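Local atomic coordinates of DNA mismatch repair protein MUTS (Thermus aquaticus, PDB entry 1EWQ), a protein that takes part in DNA mismatch repair, binding mismatched DNA and probably carrying out the recognition step, and has a weak ATPase activity. Residues 276-288 and 323-335. Sequence-based numbering, arbitrary orientation.
Sequences LDETRTAPGRRLL and RRLLYRLADLERL
Arg280 and Tyr327 bring the backbones within 5.3 Å, CA to CA, and the loop entering helix 282-293 then follows the linker between helices 316-326 and 332-340 to Ala282 and Asp331. Arginine, a long aliphatic stem ending in several N-H groups, suits both ends. Arg323 NH1 gives Glu278 O a nearly straight 2.9 Å bond at its guanidinium edge, and NE pairs with Glu535. Arg280 packs CB on Leu326 CB and bonds weakly through NH1 to Arg323 O (2.9 Å). Thr281 sets CG2 against Leu329 CB (4.0 Å) and leaves OG1 to cap Gly284 N and meet Asp528. The bend of Arg286 at chi3 (-63°) turns its guanidinium edge to Asp331 and Glu333: NH1 (3.0 Å) and NH2 grip Asp331 OD2 on its syn side, tilted about 25° out of the carboxylate plane, and NH2 reaches Glu333 OE1 (3.0 Å). NH1 lies over the centre of the Arg334 guanidinium, whose NE bonds Ser151 OG, a like-charge approach the carboxylates probably ease. A leucine in place of Arg286 would probably leave Asp331 and Glu333 without their shared cation. Since Asp331 OD1 takes Arg334 N (2.9 Å), one carboxylate is both salt-bridge partner and N-cap, tying two helix starts together in MutS domain III.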
loop_
_atom_site.group_PDB
_atom_site.type_symbol
_atom_site.label_atom_id
_atom_site.label_comp_id
_atom_site.label_asym_id
_atom_site.label_seq_id
_atom_site.Cartn_x
_atom_site.Cartn_y
_atom_site.Cartn_z
ATOM N N LEU C 276 -26.033 -2.921 -0.986
ATOM C CA LEU C 276 -27.047 -3.950 -1.152
ATOM C C LEU C 276 -26.900 -5.120 -0.195
ATOM O O LEU C 276 -27.894 -5.663 0.296
ATOM C CB LEU C 276 -26.988 -4.497 -2.579
ATOM C CG LEU C 276 -28.262 -4.631 -3.411
ATOM C CD1 LEU C 276 -28.078 -5.778 -4.411
ATOM C CD2 LEU C 276 -29.464 -4.888 -2.523
ATOM N N ASP C 277 -25.657 -5.501 0.070
ATOM C CA ASP C 277 -25.376 -6.659 0.894
ATOM C C ASP C 277 -25.492 -6.586 2.415
ATOM O O ASP C 277 -24.655 -5.994 3.094
ATOM C CB ASP C 277 -23.993 -7.194 0.526
ATOM C CG ASP C 277 -23.666 -8.477 1.242
ATOM O OD1 ASP C 277 -24.528 -9.371 1.247
ATOM O OD2 ASP C 277 -22.551 -8.591 1.791
ATOM N N GLU C 278 -26.532 -7.221 2.942
ATOM C CA GLU C 278 -26.760 -7.291 4.381
ATOM C C GLU C 278 -26.908 -8.775 4.700
ATOM O O GLU C 278 -27.573 -9.173 5.667
ATOM C CB GLU C 278 -28.034 -6.546 4.770
ATOM C CG GLU C 278 -28.061 -5.115 4.302
ATOM C CD GLU C 278 -29.018 -4.262 5.112
ATOM O OE1 GLU C 278 -29.902 -4.839 5.792
ATOM O OE2 GLU C 278 -28.892 -3.014 5.067
ATOM N N THR C 279 -26.283 -9.584 3.852
ATOM C CA THR C 279 -26.310 -11.027 3.986
ATOM C C THR C 279 -25.681 -11.475 5.310
ATOM O O THR C 279 -24.765 -10.848 5.813
ATOM C CB THR C 279 -25.569 -11.677 2.795
ATOM O OG1 THR C 279 -25.782 -13.088 2.813
ATOM C CG2 THR C 279 -24.089 -11.410 2.869
ATOM N N ARG C 280 -26.187 -12.563 5.873
ATOM C CA ARG C 280 -25.672 -13.063 7.144
ATOM C C ARG C 280 -24.627 -14.178 7.025
ATOM O O ARG C 280 -23.794 -14.337 7.912
ATOM C CB ARG C 280 -26.840 -13.519 8.021
ATOM C CG ARG C 280 -27.626 -12.347 8.617
ATOM C CD ARG C 280 -26.712 -11.548 9.536
ATOM N NE ARG C 280 -27.221 -10.229 9.906
ATOM C CZ ARG C 280 -28.012 -9.987 10.947
ATOM N NH1 ARG C 280 -28.403 -10.981 11.742
ATOM N NH2 ARG C 280 -28.395 -8.743 11.204
ATOM N N THR C 281 -24.648 -14.923 5.925
ATOM C CA THR C 281 -23.694 -16.011 5.730
ATOM C C THR C 281 -22.807 -15.817 4.491
ATOM O O THR C 281 -23.142 -15.056 3.586
ATOM C CB THR C 281 -24.421 -17.334 5.566
ATOM O OG1 THR C 281 -25.180 -17.298 4.355
ATOM C CG2 THR C 281 -25.363 -17.574 6.734
ATOM N N ALA C 282 -21.680 -16.524 4.447
ATOM C CA ALA C 282 -20.781 -16.402 3.307
ATOM C C ALA C 282 -21.453 -16.960 2.046
ATOM O O ALA C 282 -21.400 -16.332 0.995
ATOM C CB ALA C 282 -19.457 -17.122 3.587
ATOM N N PRO C 283 -22.090 -18.144 2.138
ATOM C CA PRO C 283 -22.760 -18.728 0.966
ATOM C C PRO C 283 -23.789 -17.742 0.393
ATOM O O PRO C 283 -24.001 -17.669 -0.817
ATOM C CB PRO C 283 -23.420 -19.983 1.530
ATOM C CG PRO C 283 -22.472 -20.400 2.638
ATOM C CD PRO C 283 -22.126 -19.072 3.290
ATOM N N GLY C 284 -24.414 -16.984 1.290
ATOM C CA GLY C 284 -25.396 -15.992 0.896
ATOM C C GLY C 284 -24.731 -14.816 0.210
ATOM O O GLY C 284 -25.195 -14.367 -0.828
ATOM N N ARG C 285 -23.648 -14.303 0.777
ATOM C CA ARG C 285 -22.950 -13.188 0.134
ATOM C C ARG C 285 -22.487 -13.621 -1.254
ATOM O O ARG C 285 -22.564 -12.848 -2.208
ATOM C CB ARG C 285 -21.731 -12.743 0.951
ATOM C CG ARG C 285 -20.948 -11.626 0.278
ATOM C CD ARG C 285 -19.817 -11.089 1.150
ATOM N NE ARG C 285 -20.325 -10.480 2.374
ATOM C CZ ARG C 285 -19.564 -10.015 3.361
ATOM N NH1 ARG C 285 -18.239 -10.072 3.285
ATOM N NH2 ARG C 285 -20.138 -9.515 4.444
ATOM N N ARG C 286 -22.001 -14.858 -1.358
ATOM C CA ARG C 286 -21.536 -15.385 -2.639
ATOM C C ARG C 286 -22.687 -15.530 -3.641
ATOM O O ARG C 286 -22.539 -15.187 -4.817
ATOM C CB ARG C 286 -20.826 -16.733 -2.451
ATOM C CG ARG C 286 -19.420 -16.636 -1.789
ATOM C CD ARG C 286 -18.608 -17.934 -1.991
ATOM N NE ARG C 286 -19.242 -19.090 -1.359
ATOM C CZ ARG C 286 -19.038 -19.447 -0.095
ATOM N NH1 ARG C 286 -18.206 -18.746 0.668
ATOM N NH2 ARG C 286 -19.693 -20.478 0.419
ATOM N N LEU C 287 -23.828 -16.035 -3.184
ATOM C CA LEU C 287 -24.975 -16.184 -4.063
ATOM C C LEU C 287 -25.430 -14.807 -4.564
ATOM O O LEU C 287 -25.717 -14.639 -5.751
ATOM C CB LEU C 287 -26.136 -16.852 -3.334
ATOM C CG LEU C 287 -27.378 -17.068 -4.208
ATOM C CD1 LEU C 287 -27.058 -18.152 -5.249
ATOM C CD2 LEU C 287 -28.573 -17.492 -3.337
ATOM N N LEU C 288 -25.490 -13.824 -3.664
ATOM C CA LEU C 288 -25.911 -12.489 -4.067
ATOM C C LEU C 288 -24.933 -11.927 -5.093
ATOM O O LEU C 288 -25.332 -11.309 -6.065
ATOM C CB LEU C 288 -26.002 -11.546 -2.855
ATOM C CG LEU C 288 -26.422 -10.104 -3.173
ATOM C CD1 LEU C 288 -27.632 -10.103 -4.106
ATOM C CD2 LEU C 288 -26.730 -9.350 -1.878
ATOM N N ARG C 323 -32.816 -14.053 10.223
ATOM C CA ARG C 323 -31.542 -13.340 10.196
ATOM C C ARG C 323 -30.774 -13.498 11.518
ATOM O O ARG C 323 -29.545 -13.597 11.528
ATOM C CB ARG C 323 -31.780 -11.850 9.866
ATOM C CG ARG C 323 -32.199 -11.597 8.405
ATOM C CD ARG C 323 -32.630 -10.150 8.128
ATOM N NE ARG C 323 -31.590 -9.176 8.455
ATOM C CZ ARG C 323 -30.425 -9.070 7.820
ATOM N NH1 ARG C 323 -30.141 -9.880 6.804
ATOM N NH2 ARG C 323 -29.531 -8.167 8.211
ATOM N N ARG C 324 -31.504 -13.530 12.629
ATOM C CA ARG C 324 -30.896 -13.702 13.946
ATOM C C ARG C 324 -30.218 -15.069 13.973
ATOM O O ARG C 324 -29.059 -15.198 14.371
ATOM C CB ARG C 324 -31.975 -13.667 15.042
ATOM C CG ARG C 324 -31.714 -12.697 16.182
ATOM C CD ARG C 324 -32.578 -13.036 17.406
ATOM N NE ARG C 324 -33.996 -13.120 17.071
ATOM C CZ ARG C 324 -34.737 -12.090 16.663
ATOM N NH1 ARG C 324 -34.202 -10.880 16.545
ATOM N NH2 ARG C 324 -36.013 -12.279 16.344
ATOM N N LEU C 325 -30.954 -16.091 13.541
ATOM C CA LEU C 325 -30.432 -17.456 13.534
ATOM C C LEU C 325 -29.277 -17.643 12.554
ATOM O O LEU C 325 -28.274 -18.274 12.900
ATOM C CB LEU C 325 -31.561 -18.459 13.242
ATOM C CG LEU C 325 -32.570 -18.599 14.399
ATOM C CD1 LEU C 325 -33.821 -19.328 13.939
ATOM C CD2 LEU C 325 -31.907 -19.334 15.573
ATOM N N LEU C 326 -29.411 -17.089 11.349
ATOM C CA LEU C 326 -28.365 -17.203 10.333
ATOM C C LEU C 326 -27.044 -16.596 10.796
ATOM O O LEU C 326 -25.974 -17.077 10.443
ATOM C CB LEU C 326 -28.797 -16.518 9.040
ATOM C CG LEU C 326 -29.928 -17.184 8.267
ATOM C CD1 LEU C 326 -30.248 -16.350 7.026
ATOM C CD2 LEU C 326 -29.521 -18.613 7.893
ATOM N N TYR C 327 -27.132 -15.535 11.587
ATOM C CA TYR C 327 -25.952 -14.856 12.102
ATOM C C TYR C 327 -24.935 -15.835 12.682
ATOM O O TYR C 327 -23.733 -15.617 12.589
ATOM C CB TYR C 327 -26.367 -13.855 13.183
ATOM C CG TYR C 327 -25.233 -13.022 13.740
ATOM C CD1 TYR C 327 -24.824 -11.844 13.109
ATOM C CD2 TYR C 327 -24.564 -13.416 14.892
ATOM C CE1 TYR C 327 -23.774 -11.081 13.618
ATOM C CE2 TYR C 327 -23.514 -12.663 15.405
ATOM C CZ TYR C 327 -23.126 -11.497 14.765
ATOM O OH TYR C 327 -22.095 -10.757 15.296
ATOM N N ARG C 328 -25.419 -16.915 13.285
ATOM C CA ARG C 328 -24.515 -17.890 13.882
ATOM C C ARG C 328 -24.210 -19.070 12.966
ATOM O O ARG C 328 -23.566 -20.024 13.393
ATOM C CB ARG C 328 -25.094 -18.422 15.202
ATOM C CG ARG C 328 -25.152 -17.402 16.347
ATOM C CD ARG C 328 -25.854 -17.986 17.573
ATOM N NE ARG C 328 -25.091 -19.047 18.240
ATOM C CZ ARG C 328 -24.173 -18.839 19.185
ATOM N NH1 ARG C 328 -23.894 -17.601 19.590
ATOM N NH2 ARG C 328 -23.526 -19.868 19.730
ATOM N N LEU C 329 -24.649 -19.009 11.711
ATOM C CA LEU C 329 -24.415 -20.125 10.792
ATOM C C LEU C 329 -23.048 -20.104 10.099
ATOM O O LEU C 329 -22.709 -19.161 9.384
ATOM C CB LEU C 329 -25.513 -20.168 9.727
ATOM C CG LEU C 329 -25.674 -21.509 9.019
ATOM C CD1 LEU C 329 -26.297 -22.496 9.987
ATOM C CD2 LEU C 329 -26.540 -21.362 7.777
ATOM N N ALA C 330 -22.258 -21.148 10.311
ATOM C CA ALA C 330 -20.954 -21.223 9.665
ATOM C C ALA C 330 -21.166 -21.490 8.164
ATOM O O ALA C 330 -22.297 -21.705 7.722
ATOM C CB ALA C 330 -20.121 -22.337 10.295
ATOM N N ASP C 331 -20.080 -21.456 7.395
ATOM C CA ASP C 331 -20.099 -21.701 5.946
ATOM C C ASP C 331 -20.113 -23.226 5.725
ATOM O O ASP C 331 -19.055 -23.859 5.641
ATOM C CB ASP C 331 -18.829 -21.094 5.322
ATOM C CG ASP C 331 -18.797 -21.197 3.798
ATOM O OD1 ASP C 331 -19.442 -22.110 3.233
ATOM O OD2 ASP C 331 -18.104 -20.367 3.170
ATOM N N LEU C 332 -21.302 -23.812 5.630
ATOM C CA LEU C 332 -21.426 -25.255 5.460
ATOM C C LEU C 332 -20.973 -25.806 4.110
ATOM O O LEU C 332 -20.686 -27.004 3.983
ATOM C CB LEU C 332 -22.863 -25.686 5.748
ATOM C CG LEU C 332 -23.204 -25.879 7.234
ATOM C CD1 LEU C 332 -22.720 -24.689 8.043
ATOM C CD2 LEU C 332 -24.704 -26.087 7.389
ATOM N N GLU C 333 -20.913 -24.938 3.108
ATOM C CA GLU C 333 -20.472 -25.344 1.788
ATOM C C GLU C 333 -18.952 -25.560 1.804
ATOM O O GLU C 333 -18.458 -26.587 1.320
ATOM C CB GLU C 333 -20.874 -24.288 0.755
ATOM C CG GLU C 333 -20.265 -24.493 -0.620
ATOM C CD GLU C 333 -20.877 -23.580 -1.674
ATOM O OE1 GLU C 333 -21.148 -22.397 -1.365
ATOM O OE2 GLU C 333 -21.072 -24.045 -2.813
ATOM N N ARG C 334 -18.209 -24.608 2.363
ATOM C CA ARG C 334 -16.754 -24.753 2.441
ATOM C C ARG C 334 -16.366 -25.810 3.480
ATOM O O ARG C 334 -15.317 -26.442 3.385
ATOM C CB ARG C 334 -16.097 -23.410 2.781
ATOM C CG ARG C 334 -15.867 -22.564 1.554
ATOM C CD ARG C 334 -15.246 -21.219 1.869
ATOM N NE ARG C 334 -15.018 -20.462 0.640
ATOM C CZ ARG C 334 -14.777 -19.159 0.593
ATOM N NH1 ARG C 334 -14.736 -18.449 1.709
ATOM N NH2 ARG C 334 -14.558 -18.572 -0.571
ATOM N N LEU C 335 -17.236 -26.002 4.462
ATOM C CA LEU C 335 -17.018 -26.985 5.516
ATOM C C LEU C 335 -17.182 -28.385 4.896
ATOM O O LEU C 335 -16.421 -29.312 5.190
ATOM C CB LEU C 335 -18.038 -26.752 6.635
ATOM C CG LEU C 335 -17.717 -27.223 8.054
ATOM C CD1 LEU C 335 -17.655 -28.751 8.116
ATOM C CD2 LEU C 335 -16.391 -26.606 8.480
HETATM O O HOH W 1 -21.247 -18.394 6.808
HETATM O O HOH W 2 -20.838 -20.412 -3.178
#